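Gdp-l-fucose synthetase (Naegleria fowleri, PDB 6AQZ) probably makes GDP-L-fucose from GDP-4-keto-6-deoxy-D-mannose by epimerisation and NADPH-dependent reduction, and binds NADP in a Rossmann-type fold. Local coordinates at residues G149-S154 with A161-D166; D281-T286 with W331-Y336. One frame throughout, in Å; residues are numbered along the deposited sequence.

Contact 1 of 2, residues G149-S154 with A161-D166; sequences GPPHFS and AKRMLD. With NAP (NADP nicotinamide-adenine-dinucleotide phosphate), chain G.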
ATOM      1  N   GLY A 149      -2.676 -10.227   6.462  1.00 44.50           N
ATOM      2  CA  GLY A 149      -3.416  -9.459   7.434  1.00 42.78           C
ATOM      3  C   GLY A 149      -2.791  -8.116   7.760  1.00 43.13           C
ATOM      4  O   GLY A 149      -1.630  -7.839   7.445  1.00 39.48           O
ATOM      5  N   PRO A 150      -3.565  -7.252   8.411  1.00 38.03           N
ATOM      6  CA  PRO A 150      -3.110  -5.884   8.615  1.00 45.56           C
ATOM      7  C   PRO A 150      -2.024  -5.822   9.677  1.00 48.50           C
ATOM      8  O   PRO A 150      -2.021  -6.620  10.630  1.00 50.30           O
ATOM      9  CB  PRO A 150      -4.383  -5.154   9.075  1.00 40.31           C
ATOM     10  CG  PRO A 150      -5.194  -6.216   9.715  1.00 38.38           C
ATOM     11  CD  PRO A 150      -4.911  -7.483   8.955  1.00 39.25           C
ATOM     12  N   PRO A 151      -1.094  -4.897   9.557  1.00 45.73           N
ATOM     13  CA  PRO A 151      -0.065  -4.751  10.603  1.00 46.77           C
ATOM     14  C   PRO A 151      -0.622  -4.109  11.864  1.00 49.37           C
ATOM     15  O   PRO A 151      -1.797  -3.731  11.906  1.00 48.66           O
ATOM     16  CB  PRO A 151       0.995  -3.870   9.932  1.00 43.97           C
ATOM     17  CG  PRO A 151       0.189  -3.011   8.983  1.00 45.74           C
ATOM     18  CD  PRO A 151      -0.936  -3.911   8.474  1.00 42.24           C
ATOM     19  N   HIS A 152       0.200  -3.996  12.903  1.00 53.84           N
ATOM     20  CA  HIS A 152      -0.253  -3.320  14.105  1.00 56.22           C
ATOM     21  C   HIS A 152      -0.581  -1.866  13.800  1.00 56.25           C
ATOM     22  O   HIS A 152       0.012  -1.239  12.920  1.00 51.63           O
ATOM     23  CB  HIS A 152       0.800  -3.386  15.209  1.00 64.07           C
ATOM     24  CG  HIS A 152       0.302  -2.902  16.535  1.00 72.39           C
ATOM     25  ND1 HIS A 152       0.495  -1.610  16.976  1.00 74.29           N
ATOM     26  CD2 HIS A 152      -0.394  -3.532  17.512  1.00 76.82           C
ATOM     27  CE1 HIS A 152      -0.051  -1.467  18.170  1.00 76.60           C
ATOM     28  NE2 HIS A 152      -0.598  -2.617  18.518  1.00 78.33           N
ATOM     29  N   PHE A 153      -1.537  -1.333  14.557  1.00 56.26           N
ATOM     30  CA  PHE A 153      -2.041   0.010  14.307  1.00 59.94           C
ATOM     31  C   PHE A 153      -0.967   1.085  14.516  1.00 55.43           C
ATOM     32  O   PHE A 153      -0.903   2.061  13.758  1.00 50.58           O
ATOM     33  CB  PHE A 153      -3.245   0.245  15.223  1.00 72.95           C
ATOM     34  CG  PHE A 153      -3.670   1.670  15.325  1.00 85.74           C
ATOM     35  CD1 PHE A 153      -4.440   2.243  14.322  1.00 91.42           C
ATOM     36  CD2 PHE A 153      -3.322   2.435  16.431  1.00 89.19           C
ATOM     37  CE1 PHE A 153      -4.847   3.562  14.413  1.00 93.79           C
ATOM     38  CE2 PHE A 153      -3.724   3.755  16.527  1.00 93.11           C
ATOM     39  CZ  PHE A 153      -4.490   4.319  15.515  1.00 94.61           C
ATOM     40  N   SER A 154      -0.088   0.908  15.507  1.00 54.15           N
ATOM     41  CA  SER A 154       0.755   2.025  15.934  1.00 58.35           C
ATOM     42  C   SER A 154       1.705   2.497  14.833  1.00 56.97           C
ATOM     43  O   SER A 154       2.035   3.685  14.766  1.00 61.65           O
ATOM     44  CB  SER A 154       1.527   1.663  17.212  1.00 62.01           C
ATOM     45  OG  SER A 154       2.408   0.567  17.031  1.00 68.79           O
ATOM     46  N   ALA A 161       3.993   0.968   3.838  1.00 30.29           N
ATOM     47  CA  ALA A 161       5.002   1.411   2.878  1.00 34.99           C
ATOM     48  C   ALA A 161       6.060   0.331   2.641  1.00 34.09           C
ATOM     49  O   ALA A 161       6.486   0.107   1.498  1.00 34.47           O
ATOM     50  CB  ALA A 161       5.647   2.709   3.360  1.00 34.16           C
ATOM     51  N   LYS A 162       6.474  -0.372   3.703  1.00 31.74           N
ATOM     52  CA  LYS A 162       7.427  -1.469   3.523  1.00 30.09           C
ATOM     53  C   LYS A 162       6.803  -2.616   2.728  1.00 35.46           C
ATOM     54  O   LYS A 162       7.449  -3.196   1.842  1.00 40.22           O
ATOM     55  CB  LYS A 162       7.949  -1.969   4.877  1.00 29.51           C
ATOM     56  CG  LYS A 162       8.869  -1.027   5.578  1.00 29.64           C
ATOM     57  CD  LYS A 162      10.056  -0.671   4.718  1.00 31.51           C
ATOM     58  CE  LYS A 162      11.285  -0.155   5.536  1.00 29.47           C
ATOM     59  NZ  LYS A 162      12.346   0.281   4.515  1.00 31.05           N
ATOM     60  N   ARG A 163       5.548  -2.952   3.029  1.00 31.87           N
ATOM     61  CA  ARG A 163       4.848  -3.976   2.255  1.00 41.51           C
ATOM     62  C   ARG A 163       4.777  -3.631   0.771  1.00 38.39           C
ATOM     63  O   ARG A 163       4.952  -4.512  -0.086  1.00 39.23           O
ATOM     64  CB  ARG A 163       3.436  -4.196   2.810  1.00 37.98           C
ATOM     65  CG  ARG A 163       3.472  -4.710   4.219  1.00 38.08           C
ATOM     66  CD  ARG A 163       2.148  -5.208   4.573  1.00 36.65           C
ATOM     67  NE  ARG A 163       2.096  -5.723   5.928  1.00 41.22           N
ATOM     68  CZ  ARG A 163       1.055  -6.396   6.393  1.00 45.36           C
ATOM     69  NH1 ARG A 163       0.031  -6.631   5.571  1.00 40.96           N
ATOM     70  NH2 ARG A 163       1.041  -6.835   7.648  1.00 45.00           N
ATOM     71  N   MET A 164       4.482  -2.367   0.446  1.00 28.16           N
ATOM     72  CA  MET A 164       4.384  -1.957  -0.951  1.00 29.70           C
ATOM     73  C   MET A 164       5.755  -1.844  -1.627  1.00 37.54           C
ATOM     74  O   MET A 164       5.830  -1.926  -2.858  1.00 45.72           O
ATOM     75  CB  MET A 164       3.599  -0.643  -1.026  1.00 28.34           C
ATOM     76  CG  MET A 164       2.122  -0.784  -0.567  1.00 35.02           C
ATOM     77  SD  MET A 164       1.253  -2.159  -1.418  1.00 34.81           S
ATOM     78  CE  MET A 164       1.102  -3.379  -0.116  1.00 35.60           C
ATOM     79  N   LEU A 165       6.837  -1.703  -0.850  1.00 37.40           N
ATOM     80  CA  LEU A 165       8.187  -1.831  -1.400  1.00 36.78           C
ATOM     81  C   LEU A 165       8.451  -3.266  -1.852  1.00 38.41           C
ATOM     82  O   LEU A 165       9.009  -3.495  -2.934  1.00 35.98           O
ATOM     83  CB  LEU A 165       9.226  -1.356  -0.366  1.00 28.58           C
ATOM     84  CG  LEU A 165      10.738  -1.664  -0.462  1.00 36.06           C
ATOM     85  CD1 LEU A 165      11.331  -1.165  -1.771  1.00 29.31           C
ATOM     86  CD2 LEU A 165      11.503  -0.999   0.725  1.00 31.01           C
ATOM     87  N   ASP A 166       8.043  -4.235  -1.035  1.00 37.22           N
ATOM     88  CA  ASP A 166       8.126  -5.630  -1.429  1.00 37.39           C
ATOM     89  C   ASP A 166       7.290  -5.898  -2.679  1.00 40.56           C
ATOM     90  O   ASP A 166       7.774  -6.539  -3.629  1.00 38.03           O
ATOM     91  CB  ASP A 166       7.685  -6.524  -0.269  1.00 40.54           C
ATOM     92  CG  ASP A 166       7.474  -7.983  -0.705  1.00 43.34           C
ATOM     93  OD1 ASP A 166       8.453  -8.620  -1.130  1.00 46.67           O
ATOM     94  OD2 ASP A 166       6.334  -8.499  -0.615  1.00 49.97           O
TER
HETATM   95  PA  NAP G 401      19.231   5.085   9.934  1.00 43.59           P
HETATM   96  O1A NAP G 401      18.181   5.984  10.512  1.00 45.52           O
HETATM   97  O2A NAP G 401      20.423   4.645  10.742  1.00 46.25           O
HETATM   98  O5B NAP G 401      19.826   5.700   8.521  1.00 42.91           O
HETATM   99  C5B NAP G 401      18.773   5.751   7.623  1.00 44.44           C
HETATM  100  C4B NAP G 401      19.367   6.258   6.280  1.00 48.12           C
HETATM  101  O4B NAP G 401      18.326   6.760   5.404  1.00 47.41           O
HETATM  102  C3B NAP G 401      20.441   7.398   6.504  1.00 38.76           C
HETATM  103  O3B NAP G 401      21.485   7.258   5.579  1.00 38.01           O
HETATM  104  C2B NAP G 401      19.661   8.646   6.066  1.00 42.65           C
HETATM  105  O2B NAP G 401      20.411   9.583   5.485  1.00 43.89           O
HETATM  106  C1B NAP G 401      18.835   7.981   4.884  1.00 44.66           C
HETATM  107  N9A NAP G 401      17.723   8.823   4.458  1.00 38.77           N
HETATM  108  C8A NAP G 401      16.567   9.102   5.158  1.00 40.46           C
HETATM  109  N7A NAP G 401      15.721   9.916   4.484  1.00 42.81           N
HETATM  110  C5A NAP G 401      16.382  10.181   3.296  1.00 34.38           C
HETATM  111  C6A NAP G 401      16.023  10.958   2.199  1.00 40.82           C
HETATM  112  N6A NAP G 401      14.799  11.627   2.182  1.00 44.83           N
HETATM  113  N1A NAP G 401      16.830  11.056   1.114  1.00 43.61           N
HETATM  114  C2A NAP G 401      17.998  10.354   1.213  1.00 47.70           C
HETATM  115  N3A NAP G 401      18.485   9.577   2.205  1.00 41.53           N
HETATM  116  C4A NAP G 401      17.631   9.501   3.253  1.00 34.16           C
HETATM  117  O3  NAP G 401      18.269   3.784   9.524  1.00 46.07           O
HETATM  118  PN  NAP G 401      19.010   2.380   9.636  1.00 46.23           P
HETATM  119  O1N NAP G 401      20.268   2.297   8.859  1.00 45.12           O
HETATM  120  O2N NAP G 401      18.837   1.720  10.986  1.00 46.93           O
HETATM  121  O5D NAP G 401      17.974   1.323   8.702  1.00 54.00           O
HETATM  122  C5D NAP G 401      18.130   1.479   7.348  1.00 44.12           C
HETATM  123  C4D NAP G 401      17.227   0.420   6.756  1.00 52.03           C
HETATM  124  O4D NAP G 401      17.230  -0.707   7.651  1.00 45.40           O
HETATM  125  C3D NAP G 401      15.729   0.991   6.758  1.00 58.51           C
HETATM  126  O3D NAP G 401      15.099   0.633   5.576  1.00 51.91           O
HETATM  127  C2D NAP G 401      15.096   0.302   7.987  1.00 57.91           C
HETATM  128  O2D NAP G 401      13.767  -0.014   7.835  1.00 58.93           O
HETATM  129  C1D NAP G 401      15.892  -1.036   8.004  1.00 49.92           C
HETATM  130  N1N NAP G 401      15.802  -1.673   9.350  1.00 55.58           N
HETATM  131  C2N NAP G 401      16.495  -1.180  10.458  1.00 48.01           C
HETATM  132  C3N NAP G 401      16.354  -1.779  11.692  1.00 51.45           C
HETATM  133  C7N NAP G 401      17.094  -1.228  12.873  1.00 47.96           C
HETATM  134  O7N NAP G 401      16.940  -1.664  14.026  1.00 42.82           O
HETATM  135  N7N NAP G 401      17.992  -0.172  12.681  1.00 40.82           N
HETATM  136  C4N NAP G 401      15.475  -2.951  11.911  1.00 56.85           C
HETATM  137  C5N NAP G 401      14.764  -3.398  10.675  1.00 58.35           C
HETATM  138  C6N NAP G 401      14.940  -2.790   9.500  1.00 59.32           C
HETATM  139  P2B NAP G 401      21.150  10.869   6.599  1.00 50.14           P
HETATM  140  O1X NAP G 401      22.120  10.010   7.352  1.00 51.94           O
HETATM  141  O2X NAP G 401      21.735  11.813   5.546  1.00 55.56           O
HETATM  142  O3X NAP G 401      19.919  11.321   7.327  1.00 51.97           O
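Arg163 reaches from helix 156-179 to the preceding loop and grips the backbone carbonyl of Gly149 end-on, with NH1 and NH2 both donating to the one oxygen. The bonds are nearly equal, NH1 to Gly149 O at 2.8 Å and NH2 to Gly149 O at 2.9 Å, and moderately bent, with N-H...O angles of 144° and 140°. The oxygen lies almost in the guanidinium plane. Seen from the carbonyl, NH2 is in its plane, whereas NH1 is tilted 34° from it. A chain extended from CG to NE carries the charged end out to the loop. Pro151 CD lies over one face of the flat group, near the rim, 3.6 Å from Arg163 NH2. Another bond from NH2, to the carbonyl of Val132, further fixes the rotation of the guanidinium.

Further along, the loop moves off the helix and is more open to solvent. His152 turns away from the helix, Phe153 is exposed and poorly ordered although its carbonyl and ring both meet Lys98, and the only side-chain bond within 149-154 is local, His152 ND1 to Ser154 OG at 2.9 Å.

One residue before the arginine, Lys162 points to the cofactor instead. Its chain bends at the second torsion and then straightens, bringing NZ to 3.0 Å from the ribose hydroxyl O3D of NADP. The ammonium also bonds the carbonyl of Cys127, at the end of strand 123-127, while Tyr158 OH bonds the cofactor too. Tyr158 and Lys162 are spaced as in the YxxxK signature of the short-chain dehydrogenase/reductase superfamily, here borne on a helix whose next residue ties down the loop leading into it.

Contact 2 of 2, residues D281-T286 with W331-Y336; sequences DAFNFT and WFLENY
The ring of Phe283, at the end of helix 272-283, meets Phe332 and Leu333 of helix 321-335 in a contact that is wholly apolar between the two segments. Both partners come to the rim of the Phe283 ring, near its plane. CE1 of Phe283 meets the Leu333 methyl CD2 at 3.5 Å, with Leu333 CG behind it at 3.9 Å. The neighbouring ring atom CZ approaches Phe332 CD2 at 3.8 Å, rim against rim, so that the two aromatic rings touch without stacking. Phe332 has CG anti to its own backbone N (chi1 -171°) and Leu333 has CG beside its N, anti to the carbonyl carbon (chi1 -68°), which lets consecutive residues of one helix converge on a single ring.

No hydrogen bond crosses between the segments. Within 331-336, Asn335 folds its side chain back, and ND2 donates to Trp331 O at 3.0 Å, in the carbonyl plane and on a lone pair. The same nitrogen lies 3.2 Å above the plane of the Trp331 indole, toward its rim.

Helix 207-221 packs beside both segments: Phe283 and Phe285 touch its Cys215, and Leu333 touches Tyr216, on which the Tyr336 ring stacks. Phe332 stacks with Phe200, while Asn284, with positive phi, turns the chain out of helix 272-283 toward strand 289-292.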
ATOM      1  N   ASP A 281      28.249  -3.947  32.059  1.00 70.56           N
ATOM      2  CA  ASP A 281      29.592  -4.484  32.234  1.00 71.78           C
ATOM      3  C   ASP A 281      30.547  -4.119  31.109  1.00 71.94           C
ATOM      4  O   ASP A 281      31.755  -4.337  31.266  1.00 79.14           O
ATOM      5  CB  ASP A 281      29.545  -6.010  32.338  1.00 74.56           C
ATOM      6  CG  ASP A 281      28.784  -6.490  33.540  1.00 84.83           C
ATOM      7  OD1 ASP A 281      28.836  -5.809  34.588  1.00 87.70           O
ATOM      8  OD2 ASP A 281      28.136  -7.553  33.434  1.00 90.14           O
ATOM      9  N   ALA A 282      30.080  -3.458  30.049  1.00 66.06           N
ATOM     10  CA  ALA A 282      30.976  -3.067  28.967  1.00 55.06           C
ATOM     11  C   ALA A 282      31.438  -1.630  29.131  1.00 66.80           C
ATOM     12  O   ALA A 282      32.538  -1.283  28.693  1.00 66.02           O
ATOM     13  CB  ALA A 282      30.295  -3.219  27.602  1.00 53.38           C
ATOM     14  N   PHE A 283      30.633  -0.813  29.799  1.00 62.35           N
ATOM     15  CA  PHE A 283      31.054   0.502  30.234  1.00 62.11           C
ATOM     16  C   PHE A 283      31.869   0.447  31.516  1.00 63.28           C
ATOM     17  O   PHE A 283      32.497   1.453  31.864  1.00 58.98           O
ATOM     18  CB  PHE A 283      29.826   1.382  30.461  1.00 59.65           C
ATOM     19  CG  PHE A 283      29.348   2.091  29.235  1.00 61.00           C
ATOM     20  CD1 PHE A 283      30.015   3.206  28.761  1.00 61.25           C
ATOM     21  CD2 PHE A 283      28.215   1.646  28.558  1.00 56.39           C
ATOM     22  CE1 PHE A 283      29.558   3.871  27.637  1.00 59.96           C
ATOM     23  CE2 PHE A 283      27.762   2.299  27.434  1.00 52.77           C
ATOM     24  CZ  PHE A 283      28.433   3.413  26.970  1.00 56.31           C
ATOM     25  N   ASN A 284      31.916  -0.724  32.167  1.00 63.74           N
ATOM     26  CA  ASN A 284      32.455  -0.877  33.518  1.00 73.27           C
ATOM     27  C   ASN A 284      31.718   0.032  34.496  1.00 74.07           C
ATOM     28  O   ASN A 284      32.320   0.654  35.376  1.00 77.39           O
ATOM     29  CB  ASN A 284      33.964  -0.635  33.559  1.00 81.08           C
ATOM     30  CG  ASN A 284      34.738  -1.698  32.811  1.00 83.67           C
ATOM     31  OD1 ASN A 284      34.456  -2.895  32.936  1.00 91.53           O
ATOM     32  ND2 ASN A 284      35.709  -1.271  32.021  1.00 79.70           N
ATOM     33  N   PHE A 285      30.402   0.128  34.320  1.00 69.49           N
ATOM     34  CA  PHE A 285      29.581   0.921  35.220  1.00 72.16           C
ATOM     35  C   PHE A 285      29.399   0.197  36.549  1.00 76.58           C
ATOM     36  O   PHE A 285      28.918  -0.942  36.582  1.00 78.06           O
ATOM     37  CB  PHE A 285      28.236   1.213  34.568  1.00 71.17           C
ATOM     38  CG  PHE A 285      27.303   2.007  35.426  1.00 78.49           C
ATOM     39  CD1 PHE A 285      27.521   3.361  35.644  1.00 80.63           C
ATOM     40  CD2 PHE A 285      26.177   1.413  35.977  1.00 79.97           C
ATOM     41  CE1 PHE A 285      26.651   4.097  36.421  1.00 83.59           C
ATOM     42  CE2 PHE A 285      25.302   2.143  36.755  1.00 81.52           C
ATOM     43  CZ  PHE A 285      25.533   3.488  36.977  1.00 81.88           C
ATOM     44  N   THR A 286      29.744   0.885  37.652  1.00 71.62           N
ATOM     45  CA  THR A 286      29.743   0.293  38.985  1.00 65.40           C
ATOM     46  C   THR A 286      28.566   0.738  39.849  1.00 65.59           C
ATOM     47  O   THR A 286      28.447   0.284  40.992  1.00 67.65           O
ATOM     48  CB  THR A 286      31.065   0.610  39.724  1.00 71.83           C
ATOM     49  OG1 THR A 286      31.093   1.981  40.170  1.00 70.67           O
ATOM     50  CG2 THR A 286      32.266   0.349  38.829  1.00 67.74           C
ATOM     51  N   TRP A 331      33.290   1.901  20.425  1.00 64.32           N
ATOM     52  CA  TRP A 331      33.062   2.891  19.374  1.00 58.20           C
ATOM     53  C   TRP A 331      32.380   4.125  19.943  1.00 56.30           C
ATOM     54  O   TRP A 331      32.721   5.259  19.587  1.00 63.30           O
ATOM     55  CB  TRP A 331      32.212   2.301  18.232  1.00 53.41           C
ATOM     56  CG  TRP A 331      31.961   3.333  17.164  1.00 53.34           C
ATOM     57  CD1 TRP A 331      32.709   3.560  16.050  1.00 50.06           C
ATOM     58  CD2 TRP A 331      30.911   4.311  17.148  1.00 51.52           C
ATOM     59  NE1 TRP A 331      32.197   4.622  15.347  1.00 61.78           N
ATOM     60  CE2 TRP A 331      31.093   5.098  16.000  1.00 56.33           C
ATOM     61  CE3 TRP A 331      29.841   4.594  17.994  1.00 47.20           C
ATOM     62  CZ2 TRP A 331      30.235   6.145  15.672  1.00 55.26           C
ATOM     63  CZ3 TRP A 331      29.012   5.647  17.681  1.00 49.24           C
ATOM     64  CH2 TRP A 331      29.202   6.401  16.528  1.00 55.47           C
ATOM     65  N   PHE A 332      31.399   3.916  20.812  1.00 50.54           N
ATOM     66  CA  PHE A 332      30.626   5.019  21.357  1.00 52.06           C
ATOM     67  C   PHE A 332      31.490   5.921  22.231  1.00 56.54           C
ATOM     68  O   PHE A 332      31.422   7.152  22.120  1.00 52.67           O
ATOM     69  CB  PHE A 332      29.440   4.445  22.135  1.00 49.94           C
ATOM     70  CG  PHE A 332      28.440   5.461  22.565  1.00 54.92           C
ATOM     71  CD1 PHE A 332      27.880   6.332  21.648  1.00 64.03           C
ATOM     72  CD2 PHE A 332      28.019   5.521  23.880  1.00 58.07           C
ATOM     73  CE1 PHE A 332      26.927   7.271  22.048  1.00 65.86           C
ATOM     74  CE2 PHE A 332      27.065   6.446  24.281  1.00 63.17           C
ATOM     75  CZ  PHE A 332      26.517   7.317  23.363  1.00 64.26           C
ATOM     76  N   LEU A 333      32.346   5.327  23.063  1.00 57.66           N
ATOM     77  CA  LEU A 333      33.210   6.136  23.917  1.00 62.58           C
ATOM     78  C   LEU A 333      34.196   6.938  23.083  1.00 69.02           C
ATOM     79  O   LEU A 333      34.397   8.129  23.330  1.00 74.24           O
ATOM     80  CB  LEU A 333      33.943   5.243  24.920  1.00 59.44           C
ATOM     81  CG  LEU A 333      33.013   4.608  25.954  1.00 61.04           C
ATOM     82  CD1 LEU A 333      33.720   3.498  26.724  1.00 66.02           C
ATOM     83  CD2 LEU A 333      32.495   5.671  26.898  1.00 56.67           C
ATOM     84  N   GLU A 334      34.792   6.313  22.065  1.00 70.28           N
ATOM     85  CA  GLU A 334      35.788   7.015  21.265  1.00 68.57           C
ATOM     86  C   GLU A 334      35.179   8.070  20.350  1.00 71.49           C
ATOM     87  O   GLU A 334      35.893   8.987  19.945  1.00 77.48           O
ATOM     88  CB  GLU A 334      36.611   6.028  20.438  1.00 67.00           C
ATOM     89  N   ASN A 335      33.881   7.988  20.031  1.00 69.83           N
ATOM     90  CA  ASN A 335      33.299   8.882  19.032  1.00 67.69           C
ATOM     91  C   ASN A 335      32.107   9.680  19.547  1.00 64.17           C
ATOM     92  O   ASN A 335      31.412  10.310  18.747  1.00 72.48           O
ATOM     93  CB  ASN A 335      32.872   8.089  17.795  1.00 69.02           C
ATOM     94  CG  ASN A 335      34.046   7.522  17.040  1.00 69.99           C
ATOM     95  OD1 ASN A 335      34.733   8.250  16.325  1.00 72.52           O
ATOM     96  ND2 ASN A 335      34.293   6.222  17.196  1.00 66.03           N
ATOM     97  N   TYR A 336      31.926   9.764  20.864  1.00 61.08           N
ATOM     98  CA  TYR A 336      30.708  10.336  21.432  1.00 59.37           C
ATOM     99  C   TYR A 336      30.366  11.690  20.834  1.00 65.64           C
ATOM    100  O   TYR A 336      29.190  11.985  20.604  1.00 71.97           O
ATOM    101  CB  TYR A 336      30.852  10.465  22.950  1.00 56.08           C
ATOM    102  CG  TYR A 336      29.611  11.009  23.655  1.00 57.66           C
ATOM    103  CD1 TYR A 336      28.491  10.205  23.853  1.00 54.05           C
ATOM    104  CD2 TYR A 336      29.567  12.324  24.146  1.00 56.18           C
ATOM    105  CE1 TYR A 336      27.355  10.683  24.507  1.00 52.39           C
ATOM    106  CE2 TYR A 336      28.424  12.816  24.801  1.00 55.91           C
ATOM    107  CZ  TYR A 336      27.327  11.988  24.979  1.00 62.20           C
ATOM    108  OH  TYR A 336      26.189  12.442  25.621  1.00 62.40           O
TER

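In the fold
Contacts 1 and 2 lie on opposite sides of the chain's centre, their own centres 36 Å apart and their nearest atoms about 22 Å apart, and they follow one another in sequence without touching. The first belongs to the Rossmann-type part and bonds the cofactor directly through Lys162; the second is helix packing in the C-terminal part, where the side chain of Phe332 stays about 13 Å from NADP. The chain beyond Tyr336 nevertheless returns to the ligand, since Arg340 bonds it. Their surroundings differ as well: Met164 of contact 1 packs on Trp102 of the second subunit, whereas no other chain touches the segments of contact 2.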